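Local structure of annexin B22 (Schistosoma mansoni, 4MDU) at residues H25-I30 and D323-M328; I62-T67 and L355-G360; T263-I268 and A282-A287; I294-H299 and E332-K337; D300-L305 and N341-D346. The protein binds acidic phospholipid membranes in a calcium-dependent manner, aggregates liposomes when calcium is present, and may lend structural integrity to the worm's tegument. All coordinates share one frame; numbering follows the deposited sequence.

How the contacts relate
The five contacts illustrate how an almost wholly helical annexin is tied together at several levels. Contact 3 pairs two helices of the third annexin repeat and closes before contact 4 opens; contacts 4 and 5, centres about 11 Å apart, cross along the chain, share helix 290-301 and lie within the fourth. Contacts 1 and 2 each span most of the chain, cross one another and touch through T29 and R65. Contact 1 lays residues 25-30 on helix 324-335, also used by contact 4, and contact 2 joins repeats 1 and 4. Repeat 4 thus receives the N-terminal segment and part of repeat 1. Contacts 2 and 3, about 31 Å apart between centres, lie on opposite sides of the chain's centre.

Contact 1. Residues H25-I30 and D323-M328; sequences HYRPTI and DLQDIM
D326 meets R27 twice. Its OD1 accepts from the R27 backbone N at 2.6 Å, the donor standing above the carboxylate plane, while its OD2 takes a salt bridge from R27 NH1 at 2.9 Å, close to the guanidinium plane but on the anti side of the carboxylate and well out of its plane. A bend at chi2 (139°) brings R27 CD to 3.1 Å from D326 OD2. Over one face of the guanidinium lies Q325 CG, 3.7 Å from R27 NH2. The edge of the Y26 ring faces D326 as well, with CD1 at 3.3 Å from OD1, and Y26 CB packs on D323 CB at 3.6 Å. Farther along, T29 OG1 lies 3.6 Å from L324 CD2, and a water donates to both H25 O and D326 OD1. In the next shell D329 gives R27 NH1 a second acidic partner, R290 and R319 hold the D323 carboxylate, and T29 OG1 bonds to L358 O. An N-terminal segment laid without regular structure across the fourth repeat is a familiar feature of annexins.

Contact 2. Residues I62-T67 and L355-G360; sequences ILARRT and LCVLMG
R65 bends toward V357: CG stands anti to the carbonyl carbon (chi1 -65°), and bends at chi2 and at chi3 (-52°) carry CD and NE round toward the end of helix 349-358. Along this bent chain CD touches V357 CG1 at 3.3 Å, the methyl that its own first torsion sets anti to the backbone N. Beyond it, NH1 donates to V357 O at 3.0 Å; the acceptor is tilted from the guanidinium plane, whereas the donor lies in the carbonyl plane. L358 O is 3.3 Å from the same NH1. Beside this polar end, A64 CB meets V357 CG1 at 3.6 Å and L358 CD2 at 3.8 Å. V357 O has a second donor in G360 N at 2.9 Å, one of the bonds of the Schellman motif that ends the helix. Outside the pair, R65 NH2 bonds to T29 O. The two terminal guanidinium nitrogens thus reach different carbonyls, which should limit rotation of the group. A positive group set at a helix C-terminus should be favoured by the partial negative charge of the last carbonyls, so the join of repeats 1 and 4 probably combines a favourable charge-dipole term with apolar packing.

Contact 3. Residues T263-I268 and A282-A287; sequences TLLEHI and AVLRYA
L284 reaches across to L264, L265 and I268, and its path shows how one leucine can meet three residues of another helix. The CA-CB bond already points toward that helix; CG stands anti to the backbone N (chi1 -178°), and chi2 (50°) then sets the methyls. Of these, CD1 meets L264 CD2 at 4.1 Å. CD2 does most of the touching: it lies 3.7 Å from L265 N, 3.9 Å from L264 CG and 4.0 Å from I268 CD1, so it reaches the backbone as well as the side chains. L265 CD1 also approaches R285 CG at 4.2 Å. A capping box between T263 and E266 fixes the start of the first helix. No hydrogen bond crosses the interface. The two helical segments run nearly antiparallel, at 171° with axes 10.8 Å apart, within repeat 3. L264 and I268 also rest on I241 of helix 236-243, L284 touches L249 of helix 246-260, and R285, salt-bridged to D289, touches L293 of helix 290-301.

Contact 4. Residues I294-H299 and E332-K337; sequences IAEWLH and ESIYGK
H299 and Y335 form the aromatic part of this contact, an offset stack with centroids 3.7 Å apart and planes only 7° from parallel. Y335 CE1 sits over the centre of the imidazole, and H299 ND1 over the centre of the phenol ring. With H299 CG anti to its backbone N (chi1 -174°), that atom comes over the tyrosine near CZ, the closest pair at 3.3 Å. I334 CG2 of the tyrosine's own helix covers the other face of the Y335 ring. Van der Waals contacts follow at the tip: Y335 OH reaches E296 CA at 3.4 Å and E296 CG at 3.5 Å, the two side chains crossing at about a right angle. The apolar share is small, A295 CB against I334 CD1 at 4.2 Å. Polar ends find partners beyond the pair, H299 ND1 with Y331 OH and the E296 carboxylate with R285. Packing of helix 290-301 on helix 324-335 belongs to the helical bundle of an annexin repeat, here just ahead of the calcium-binding loop that begins at M302.

Contact 5. Residues D300-L305 and N341-D346; sequences DSMAGL and NAVKDD
M302 and G304 leave the end of helix 290-301 in a loop that comes up to the last residue of helix 339-346, with G304 CA 5.2 Å from D346 CA, and G304 turns there with positive phi. D346 CG stands anti to its backbone N (chi1 -175°), which places it beside the loop. OD1 uses its syn lone pair to accept from G304 N at 2.5 Å, so short that the exact geometry is doubtful, and the bond is bent, with 136° at the hydrogen. M302 lies against the same side chain, its CB 3.7 Å from D346 CG, and then crosses to the helix: SD is 3.6 Å from A342 O, and a turn at chi3 (-67°) brings CE to 3.9 Å from A342 CB. V343 CG2 also touches SD at 3.9 Å, and Y331 of helix 324-335 touches both M302 and A342. A water sits in the loop, accepting from A303 N and from L305 N, each at 2.8 Å, and lies at the same distance from D346 OD2. M302, G304, L305 and D346 all belong to a calcium site of repeat 4, and D346 also to a second one with G306. In this calcium-free state the metal-binding carboxylate instead meets a backbone N-H and a water, so calcium binding may rearrange this network, the water in particular.

Contact 1. Residues H25-I30 and D323-M328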
# COMPACT_ATOMS: atom_id res chain seq x y z
N HIS B 25 -32.31 2.64 4.77
CA HIS B 25 -31.47 2.54 5.97
C HIS B 25 -30.42 1.43 5.83
O HIS B 25 -30.73 0.34 5.36
CB HIS B 25 -32.31 2.18 7.20
CG HIS B 25 -32.97 3.35 7.85
ND1 HIS B 25 -34.26 3.74 7.53
CD2 HIS B 25 -32.55 4.19 8.83
CE1 HIS B 25 -34.59 4.78 8.27
NE2 HIS B 25 -33.57 5.07 9.07
N TYR B 26 -29.20 1.71 6.28
CA TYR B 26 -28.23 0.63 6.46
C TYR B 26 -28.62 -0.14 7.71
O TYR B 26 -29.28 0.40 8.59
CB TYR B 26 -26.80 1.17 6.60
CG TYR B 26 -26.13 1.49 5.29
CD1 TYR B 26 -25.86 0.47 4.35
CD2 TYR B 26 -25.76 2.79 4.97
CE1 TYR B 26 -25.23 0.76 3.15
CE2 TYR B 26 -25.14 3.09 3.77
CZ TYR B 26 -24.87 2.08 2.87
OH TYR B 26 -24.25 2.39 1.68
N ARG B 27 -28.23 -1.41 7.77
CA ARG B 27 -28.62 -2.25 8.89
C ARG B 27 -27.43 -2.56 9.78
O ARG B 27 -26.44 -3.14 9.31
CB ARG B 27 -29.25 -3.56 8.39
CG ARG B 27 -30.43 -3.35 7.46
CD ARG B 27 -30.41 -4.31 6.29
NE ARG B 27 -30.78 -5.65 6.70
CZ ARG B 27 -30.18 -6.76 6.29
NH1 ARG B 27 -29.16 -6.70 5.44
NH2 ARG B 27 -30.59 -7.93 6.73
N PRO B 28 -27.52 -2.17 11.05
CA PRO B 28 -26.46 -2.44 12.03
C PRO B 28 -26.69 -3.77 12.75
O PRO B 28 -27.81 -4.30 12.73
CB PRO B 28 -26.61 -1.28 13.03
CG PRO B 28 -28.08 -1.00 13.01
CD PRO B 28 -28.59 -1.32 11.62
N THR B 29 -25.66 -4.30 13.41
CA THR B 29 -25.88 -5.46 14.28
C THR B 29 -26.17 -5.03 15.72
O THR B 29 -26.61 -5.84 16.54
CB THR B 29 -24.68 -6.41 14.29
OG1 THR B 29 -23.51 -5.68 14.69
CG2 THR B 29 -24.46 -7.01 12.90
N ILE B 30 -25.90 -3.77 16.04
CA ILE B 30 -26.22 -3.25 17.37
C ILE B 30 -27.04 -1.97 17.31
O ILE B 30 -26.61 -0.96 16.75
CB ILE B 30 -24.98 -3.05 18.28
CG1 ILE B 30 -24.22 -4.38 18.51
CG2 ILE B 30 -25.41 -2.44 19.65
CD1 ILE B 30 -22.75 -4.21 19.09
N ASP B 323 -23.68 -0.22 9.99
CA ASP B 323 -24.06 -0.92 8.78
C ASP B 323 -23.46 -2.33 8.70
O ASP B 323 -23.38 -2.91 7.63
CB ASP B 323 -23.61 -0.10 7.57
CG ASP B 323 -22.19 0.39 7.71
OD1 ASP B 323 -21.49 -0.08 8.65
OD2 ASP B 323 -21.76 1.24 6.90
N LEU B 324 -23.03 -2.86 9.84
CA LEU B 324 -22.32 -4.13 9.83
C LEU B 324 -23.12 -5.30 9.19
O LEU B 324 -22.57 -6.07 8.43
CB LEU B 324 -21.79 -4.49 11.23
CG LEU B 324 -21.06 -5.84 11.29
CD1 LEU B 324 -19.89 -5.88 10.30
CD2 LEU B 324 -20.58 -6.12 12.71
N GLN B 325 -24.41 -5.41 9.46
CA GLN B 325 -25.21 -6.45 8.83
C GLN B 325 -25.12 -6.42 7.30
O GLN B 325 -24.99 -7.46 6.66
CB GLN B 325 -26.67 -6.40 9.27
CG GLN B 325 -27.48 -7.59 8.76
CD GLN B 325 -27.03 -8.91 9.38
OE1 GLN B 325 -26.77 -9.89 8.67
NE2 GLN B 325 -26.92 -8.93 10.70
N ASP B 326 -25.18 -5.22 6.72
CA ASP B 326 -25.10 -5.10 5.28
C ASP B 326 -23.71 -5.49 4.80
O ASP B 326 -23.55 -6.04 3.71
CB ASP B 326 -25.46 -3.68 4.82
CG ASP B 326 -26.94 -3.39 5.01
OD1 ASP B 326 -27.28 -2.31 5.54
OD2 ASP B 326 -27.76 -4.26 4.65
N ILE B 327 -22.72 -5.19 5.63
CA ILE B 327 -21.35 -5.56 5.32
C ILE B 327 -21.18 -7.08 5.40
O ILE B 327 -20.43 -7.68 4.63
CB ILE B 327 -20.38 -4.88 6.31
CG1 ILE B 327 -20.36 -3.36 6.08
CG2 ILE B 327 -18.98 -5.48 6.23
CD1 ILE B 327 -19.83 -2.57 7.26
N MET B 328 -21.88 -7.70 6.34
CA MET B 328 -21.84 -9.16 6.46
C MET B 328 -22.42 -9.84 5.22
O MET B 328 -21.82 -10.78 4.69
CB MET B 328 -22.56 -9.61 7.73
CG MET B 328 -21.73 -9.40 9.00
SD MET B 328 -22.71 -9.47 10.51
CE MET B 328 -23.54 -11.04 10.34
O HOH W 1 -29.70 -1.91 4.16

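Contact 2. Residues I62-T67 and L355-G360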
# COMPACT_ATOMS: atom_id res chain seq x y z
N ILE B 62 -23.01 -8.26 27.45
CA ILE B 62 -23.52 -6.92 27.73
C ILE B 62 -22.80 -5.92 26.82
O ILE B 62 -23.39 -5.36 25.90
CB ILE B 62 -23.31 -6.54 29.21
CG1 ILE B 62 -24.18 -7.39 30.13
CG2 ILE B 62 -23.64 -5.07 29.45
CD1 ILE B 62 -24.01 -7.01 31.59
N LEU B 63 -21.51 -5.73 27.10
CA LEU B 63 -20.69 -4.70 26.46
C LEU B 63 -20.64 -4.82 24.94
O LEU B 63 -20.71 -3.81 24.25
CB LEU B 63 -19.28 -4.71 27.05
CG LEU B 63 -19.20 -4.32 28.52
CD1 LEU B 63 -17.79 -4.54 29.07
CD2 LEU B 63 -19.65 -2.86 28.71
N ALA B 64 -20.54 -6.05 24.43
CA ALA B 64 -20.55 -6.29 22.98
C ALA B 64 -21.97 -6.33 22.39
O ALA B 64 -22.15 -6.63 21.19
CB ALA B 64 -19.79 -7.56 22.64
N ARG B 65 -22.98 -6.07 23.22
CA ARG B 65 -24.35 -5.91 22.73
C ARG B 65 -24.95 -4.52 23.01
O ARG B 65 -26.17 -4.36 23.00
CB ARG B 65 -25.26 -6.99 23.31
CG ARG B 65 -24.91 -8.43 22.86
CD ARG B 65 -24.80 -8.55 21.33
NE ARG B 65 -25.98 -8.01 20.65
CZ ARG B 65 -25.98 -7.54 19.40
NH1 ARG B 65 -24.86 -7.56 18.68
NH2 ARG B 65 -27.10 -7.05 18.88
N ARG B 66 -24.11 -3.52 23.24
CA ARG B 66 -24.57 -2.14 23.48
C ARG B 66 -23.85 -1.17 22.54
O ARG B 66 -22.73 -1.42 22.13
CB ARG B 66 -24.30 -1.72 24.93
CG ARG B 66 -24.89 -2.65 26.01
CD ARG B 66 -26.41 -2.46 26.20
NE ARG B 66 -26.89 -3.26 27.34
CZ ARG B 66 -27.31 -4.52 27.24
NH1 ARG B 66 -27.35 -5.11 26.05
NH2 ARG B 66 -27.69 -5.19 28.32
N THR B 67 -24.50 -0.05 22.20
CA THR B 67 -23.83 0.95 21.38
C THR B 67 -22.80 1.66 22.24
O THR B 67 -22.81 1.54 23.48
CB THR B 67 -24.80 2.01 20.90
OG1 THR B 67 -25.21 2.79 22.03
CG2 THR B 67 -26.02 1.39 20.26
N LEU B 355 -15.82 -10.69 19.43
CA LEU B 355 -16.07 -10.27 18.05
C LEU B 355 -17.35 -10.89 17.50
O LEU B 355 -18.12 -10.22 16.80
CB LEU B 355 -14.89 -10.64 17.15
CG LEU B 355 -13.52 -10.07 17.52
CD1 LEU B 355 -12.52 -10.40 16.44
CD2 LEU B 355 -13.57 -8.55 17.74
N CYS B 356 -17.58 -12.17 17.81
CA CYS B 356 -18.77 -12.86 17.32
C CYS B 356 -20.04 -12.23 17.86
O CYS B 356 -21.05 -12.13 17.16
CB CYS B 356 -18.70 -14.37 17.67
SG CYS B 356 -17.40 -15.21 16.73
N VAL B 357 -19.99 -11.79 19.12
CA VAL B 357 -21.16 -11.22 19.75
C VAL B 357 -21.48 -9.85 19.14
O VAL B 357 -22.63 -9.51 18.93
CB VAL B 357 -20.97 -11.13 21.26
CG1 VAL B 357 -22.05 -10.25 21.91
CG2 VAL B 357 -20.99 -12.53 21.84
N LEU B 358 -20.44 -9.08 18.83
CA LEU B 358 -20.63 -7.82 18.14
C LEU B 358 -21.46 -8.02 16.86
O LEU B 358 -22.32 -7.21 16.55
CB LEU B 358 -19.28 -7.17 17.81
CG LEU B 358 -18.47 -6.57 18.96
CD1 LEU B 358 -17.10 -6.16 18.45
CD2 LEU B 358 -19.19 -5.37 19.58
N MET B 359 -21.21 -9.11 16.13
CA MET B 359 -21.93 -9.35 14.88
C MET B 359 -23.33 -9.93 15.11
O MET B 359 -24.12 -10.07 14.18
CB MET B 359 -21.14 -10.30 13.98
CG MET B 359 -19.89 -9.69 13.35
SD MET B 359 -18.90 -10.95 12.48
CE MET B 359 -18.15 -11.81 13.85
N GLY B 360 -23.62 -10.28 16.36
CA GLY B 360 -24.92 -10.80 16.71
C GLY B 360 -24.98 -12.25 17.19
O GLY B 360 -26.02 -12.72 17.66

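Contact 3. Residues T263-I268 and A282-A287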
# COMPACT_ATOMS: atom_id res chain seq x y z
N THR B 263 -17.01 4.82 -15.76
CA THR B 263 -17.39 5.09 -14.37
C THR B 263 -16.46 6.13 -13.76
O THR B 263 -15.33 6.31 -14.22
CB THR B 263 -17.41 3.82 -13.47
OG1 THR B 263 -16.08 3.32 -13.30
CG2 THR B 263 -18.29 2.75 -14.08
N LEU B 264 -16.95 6.83 -12.75
CA LEU B 264 -16.13 7.79 -12.04
C LEU B 264 -15.01 7.04 -11.32
O LEU B 264 -13.88 7.51 -11.24
CB LEU B 264 -16.97 8.59 -11.05
CG LEU B 264 -16.18 9.52 -10.13
CD1 LEU B 264 -15.25 10.43 -10.93
CD2 LEU B 264 -17.14 10.32 -9.26
N LEU B 265 -15.34 5.85 -10.81
CA LEU B 265 -14.33 4.98 -10.19
C LEU B 265 -13.22 4.66 -11.18
O LEU B 265 -12.03 4.84 -10.87
CB LEU B 265 -14.97 3.68 -9.67
CG LEU B 265 -14.00 2.74 -8.93
CD1 LEU B 265 -13.45 3.41 -7.66
CD2 LEU B 265 -14.64 1.40 -8.59
N GLU B 266 -13.60 4.19 -12.37
CA GLU B 266 -12.62 3.84 -13.39
C GLU B 266 -11.73 5.02 -13.65
O GLU B 266 -10.51 4.89 -13.78
CB GLU B 266 -13.31 3.44 -14.69
CG GLU B 266 -13.79 2.01 -14.72
CD GLU B 266 -14.66 1.71 -15.94
OE1 GLU B 266 -15.15 2.66 -16.58
OE2 GLU B 266 -14.84 0.51 -16.25
N HIS B 267 -12.35 6.18 -13.77
CA HIS B 267 -11.64 7.41 -14.06
C HIS B 267 -10.58 7.63 -13.00
O HIS B 267 -9.40 7.78 -13.30
CB HIS B 267 -12.62 8.59 -14.11
CG HIS B 267 -11.98 9.89 -14.44
ND1 HIS B 267 -11.22 10.08 -15.57
CD2 HIS B 267 -11.99 11.08 -13.79
CE1 HIS B 267 -10.79 11.33 -15.61
NE2 HIS B 267 -11.25 11.96 -14.54
N ILE B 268 -11.01 7.64 -11.74
CA ILE B 268 -10.08 7.85 -10.64
C ILE B 268 -8.97 6.82 -10.66
O ILE B 268 -7.80 7.14 -10.51
CB ILE B 268 -10.82 7.82 -9.29
CG1 ILE B 268 -11.57 9.15 -9.10
CG2 ILE B 268 -9.83 7.54 -8.15
CD1 ILE B 268 -12.39 9.25 -7.86
N ALA B 282 -11.24 4.73 -1.67
CA ALA B 282 -11.93 4.49 -0.40
C ALA B 282 -13.11 5.45 -0.22
O ALA B 282 -14.24 5.02 0.06
CB ALA B 282 -10.97 4.61 0.77
N VAL B 283 -12.86 6.75 -0.36
CA VAL B 283 -13.91 7.74 -0.12
C VAL B 283 -15.09 7.56 -1.08
O VAL B 283 -16.25 7.58 -0.66
CB VAL B 283 -13.37 9.18 -0.21
CG1 VAL B 283 -14.54 10.21 -0.17
CG2 VAL B 283 -12.36 9.44 0.91
N LEU B 284 -14.80 7.37 -2.37
CA LEU B 284 -15.86 7.19 -3.37
C LEU B 284 -16.68 5.95 -3.05
O LEU B 284 -17.92 5.98 -3.08
CB LEU B 284 -15.26 7.07 -4.78
CG LEU B 284 -16.28 6.92 -5.92
CD1 LEU B 284 -17.37 7.99 -5.84
CD2 LEU B 284 -15.56 6.95 -7.28
N ARG B 285 -15.98 4.86 -2.72
CA ARG B 285 -16.64 3.59 -2.48
C ARG B 285 -17.38 3.63 -1.15
O ARG B 285 -18.40 2.96 -0.99
CB ARG B 285 -15.64 2.43 -2.54
CG ARG B 285 -15.05 2.19 -3.94
CD ARG B 285 -14.21 0.88 -4.00
NE ARG B 285 -15.04 -0.32 -3.83
CZ ARG B 285 -14.60 -1.53 -3.49
NH1 ARG B 285 -13.31 -1.75 -3.27
NH2 ARG B 285 -15.47 -2.51 -3.36
N TYR B 286 -16.89 4.44 -0.21
CA TYR B 286 -17.63 4.63 1.03
C TYR B 286 -19.02 5.15 0.71
O TYR B 286 -20.01 4.86 1.41
CB TYR B 286 -16.91 5.62 1.95
CG TYR B 286 -17.57 5.68 3.31
CD1 TYR B 286 -18.43 6.72 3.66
CD2 TYR B 286 -17.36 4.67 4.23
CE1 TYR B 286 -19.04 6.74 4.92
CE2 TYR B 286 -17.96 4.69 5.47
CZ TYR B 286 -18.79 5.71 5.82
OH TYR B 286 -19.38 5.67 7.07
N ALA B 287 -19.09 5.95 -0.34
CA ALA B 287 -20.36 6.48 -0.79
C ALA B 287 -21.14 5.48 -1.65
O ALA B 287 -22.28 5.18 -1.34
CB ALA B 287 -20.17 7.78 -1.54

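Contact 4. Residues I294-H299 and E332-K337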
# COMPACT_ATOMS: atom_id res chain seq x y z
N ILE B 294 -16.03 -2.22 2.79
CA ILE B 294 -15.65 -2.57 4.15
C ILE B 294 -15.54 -4.11 4.30
O ILE B 294 -14.78 -4.60 5.13
CB ILE B 294 -16.58 -1.93 5.19
CG1 ILE B 294 -16.62 -0.41 4.97
CG2 ILE B 294 -16.08 -2.20 6.61
CD1 ILE B 294 -17.52 0.31 5.93
N ALA B 295 -16.27 -4.86 3.48
CA ALA B 295 -16.13 -6.33 3.53
C ALA B 295 -14.71 -6.68 3.13
O ALA B 295 -14.09 -7.54 3.74
CB ALA B 295 -17.15 -7.03 2.62
N GLU B 296 -14.19 -5.98 2.13
CA GLU B 296 -12.81 -6.19 1.68
C GLU B 296 -11.81 -5.72 2.73
O GLU B 296 -10.79 -6.36 2.96
CB GLU B 296 -12.54 -5.48 0.36
CG GLU B 296 -13.45 -5.93 -0.75
CD GLU B 296 -13.36 -5.04 -1.96
OE1 GLU B 296 -12.36 -4.29 -2.07
OE2 GLU B 296 -14.30 -5.08 -2.79
N TRP B 297 -12.10 -4.60 3.38
CA TRP B 297 -11.25 -4.15 4.46
C TRP B 297 -11.16 -5.20 5.56
O TRP B 297 -10.08 -5.50 6.07
CB TRP B 297 -11.78 -2.85 5.06
CG TRP B 297 -11.54 -1.62 4.24
CD1 TRP B 297 -10.89 -1.55 3.04
CD2 TRP B 297 -11.93 -0.28 4.57
NE1 TRP B 297 -10.88 -0.24 2.59
CE2 TRP B 297 -11.50 0.56 3.52
CE3 TRP B 297 -12.62 0.29 5.66
CZ2 TRP B 297 -11.71 1.94 3.52
CZ3 TRP B 297 -12.82 1.66 5.67
CH2 TRP B 297 -12.38 2.47 4.60
N LEU B 298 -12.31 -5.73 5.95
CA LEU B 298 -12.35 -6.77 6.96
C LEU B 298 -11.54 -8.00 6.51
O LEU B 298 -10.72 -8.51 7.27
CB LEU B 298 -13.81 -7.12 7.28
CG LEU B 298 -14.52 -6.08 8.15
CD1 LEU B 298 -16.03 -6.24 8.10
CD2 LEU B 298 -14.02 -6.20 9.58
N HIS B 299 -11.75 -8.43 5.27
CA HIS B 299 -10.99 -9.54 4.69
C HIS B 299 -9.49 -9.31 4.79
O HIS B 299 -8.73 -10.18 5.22
CB HIS B 299 -11.39 -9.75 3.22
CG HIS B 299 -10.77 -10.96 2.59
ND1 HIS B 299 -11.25 -12.24 2.81
CD2 HIS B 299 -9.71 -11.09 1.76
CE1 HIS B 299 -10.51 -13.10 2.13
NE2 HIS B 299 -9.57 -12.42 1.49
N GLU B 332 -20.18 -12.35 2.48
CA GLU B 332 -20.44 -13.72 2.05
C GLU B 332 -20.65 -13.84 0.53
O GLU B 332 -20.23 -14.82 -0.08
CB GLU B 332 -21.62 -14.34 2.79
CG GLU B 332 -21.94 -15.71 2.25
CD GLU B 332 -22.70 -16.59 3.22
OE1 GLU B 332 -23.50 -16.05 4.01
OE2 GLU B 332 -22.50 -17.82 3.18
N SER B 333 -21.30 -12.84 -0.06
CA SER B 333 -21.42 -12.76 -1.51
C SER B 333 -20.06 -12.82 -2.16
O SER B 333 -19.84 -13.54 -3.13
CB SER B 333 -22.08 -11.44 -1.93
OG SER B 333 -23.47 -11.45 -1.66
N ILE B 334 -19.14 -12.03 -1.62
CA ILE B 334 -17.86 -11.79 -2.26
C ILE B 334 -16.91 -12.95 -2.05
O ILE B 334 -16.26 -13.40 -2.99
CB ILE B 334 -17.20 -10.54 -1.69
CG1 ILE B 334 -18.06 -9.31 -1.98
CG2 ILE B 334 -15.80 -10.36 -2.27
CD1 ILE B 334 -17.42 -8.01 -1.49
N TYR B 335 -16.81 -13.41 -0.82
CA TYR B 335 -15.80 -14.41 -0.49
C TYR B 335 -16.30 -15.86 -0.38
O TYR B 335 -15.49 -16.77 -0.21
CB TYR B 335 -15.05 -13.98 0.77
CG TYR B 335 -14.32 -12.67 0.58
CD1 TYR B 335 -13.16 -12.61 -0.18
CD2 TYR B 335 -14.78 -11.50 1.16
CE1 TYR B 335 -12.48 -11.42 -0.36
CE2 TYR B 335 -14.11 -10.30 0.97
CZ TYR B 335 -12.96 -10.27 0.22
OH TYR B 335 -12.26 -9.10 0.05
N GLY B 336 -17.61 -16.07 -0.45
CA GLY B 336 -18.16 -17.41 -0.44
C GLY B 336 -18.17 -18.06 0.93
O GLY B 336 -18.36 -19.26 1.05
N LYS B 337 -17.97 -17.25 1.95
CA LYS B 337 -17.89 -17.71 3.33
C LYS B 337 -18.37 -16.57 4.24
O LYS B 337 -18.11 -15.41 3.97
CB LYS B 337 -16.44 -18.07 3.65
CG LYS B 337 -16.10 -18.18 5.11
CD LYS B 337 -14.67 -18.68 5.25
CE LYS B 337 -14.30 -19.00 6.69
NZ LYS B 337 -12.94 -19.63 6.76

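Contact 5. Residues D300-L305 and N341-D346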
# COMPACT_ATOMS: atom_id res chain seq x y z
N ASP B 300 -9.04 -8.12 4.41
CA ASP B 300 -7.61 -7.86 4.42
C ASP B 300 -7.08 -7.73 5.84
O ASP B 300 -5.89 -7.89 6.08
CB ASP B 300 -7.28 -6.65 3.55
CG ASP B 300 -7.64 -6.88 2.10
OD1 ASP B 300 -7.94 -8.04 1.77
OD2 ASP B 300 -7.65 -5.91 1.31
N SER B 301 -7.97 -7.47 6.79
CA SER B 301 -7.55 -7.28 8.17
C SER B 301 -7.33 -8.63 8.85
O SER B 301 -6.75 -8.70 9.92
CB SER B 301 -8.60 -6.50 8.94
OG SER B 301 -9.64 -7.37 9.38
N MET B 302 -7.83 -9.70 8.23
CA MET B 302 -7.69 -11.02 8.83
C MET B 302 -6.47 -11.72 8.26
O MET B 302 -6.54 -12.36 7.20
CB MET B 302 -8.96 -11.85 8.66
CG MET B 302 -10.05 -11.46 9.64
SD MET B 302 -11.64 -12.23 9.34
CE MET B 302 -12.11 -11.47 7.79
N ALA B 303 -5.35 -11.57 8.94
CA ALA B 303 -4.09 -12.15 8.48
C ALA B 303 -3.43 -12.94 9.60
O ALA B 303 -2.21 -13.10 9.64
CB ALA B 303 -3.16 -11.06 7.94
N GLY B 304 -4.25 -13.42 10.53
CA GLY B 304 -3.77 -14.16 11.68
C GLY B 304 -2.80 -13.39 12.57
O GLY B 304 -1.86 -13.98 13.11
N LEU B 305 -3.03 -12.10 12.74
CA LEU B 305 -2.13 -11.31 13.59
C LEU B 305 -2.68 -11.16 15.00
O LEU B 305 -1.97 -10.72 15.90
CB LEU B 305 -1.89 -9.92 12.98
CG LEU B 305 -1.55 -9.95 11.49
CD1 LEU B 305 -1.78 -8.58 10.84
CD2 LEU B 305 -0.12 -10.44 11.28
N ASN B 341 -17.73 -16.86 10.10
CA ASN B 341 -16.79 -17.98 10.04
C ASN B 341 -15.37 -17.54 9.74
O ASN B 341 -14.42 -18.17 10.20
CB ASN B 341 -17.24 -19.06 9.03
CG ASN B 341 -18.41 -19.89 9.53
OD1 ASN B 341 -18.55 -20.15 10.74
ND2 ASN B 341 -19.26 -20.31 8.61
N ALA B 342 -15.19 -16.47 8.96
CA ALA B 342 -13.83 -16.00 8.68
C ALA B 342 -13.21 -15.48 9.97
O ALA B 342 -12.03 -15.70 10.25
CB ALA B 342 -13.83 -14.92 7.63
N VAL B 343 -14.03 -14.83 10.78
CA VAL B 343 -13.56 -14.21 12.01
C VAL B 343 -13.19 -15.29 13.02
O VAL B 343 -12.16 -15.21 13.69
CB VAL B 343 -14.61 -13.23 12.59
CG1 VAL B 343 -14.24 -12.82 14.03
CG2 VAL B 343 -14.72 -11.99 11.69
N LYS B 344 -14.03 -16.32 13.10
CA LYS B 344 -13.77 -17.47 13.96
C LYS B 344 -12.49 -18.17 13.55
O LYS B 344 -11.73 -18.64 14.40
CB LYS B 344 -14.93 -18.45 13.94
CG LYS B 344 -16.17 -17.96 14.67
CD LYS B 344 -17.30 -18.96 14.54
CE LYS B 344 -18.54 -18.55 15.32
NZ LYS B 344 -19.57 -19.65 15.23
N ASP B 345 -12.23 -18.23 12.25
CA ASP B 345 -11.00 -18.88 11.79
C ASP B 345 -9.73 -18.08 12.06
O ASP B 345 -8.67 -18.66 12.18
CB ASP B 345 -11.10 -19.25 10.32
CG ASP B 345 -12.09 -20.38 10.08
OD1 ASP B 345 -12.57 -20.97 11.07
OD2 ASP B 345 -12.39 -20.67 8.90
N ASP B 346 -9.85 -16.76 12.18
CA ASP B 346 -8.67 -15.91 12.31
C ASP B 346 -8.35 -15.57 13.76
O ASP B 346 -7.26 -15.12 14.07
CB ASP B 346 -8.85 -14.62 11.51
CG ASP B 346 -7.59 -13.75 11.51
OD1 ASP B 346 -6.65 -14.11 10.79
OD2 ASP B 346 -7.55 -12.73 12.24
O HOH W 2 -5.43 -10.96 11.72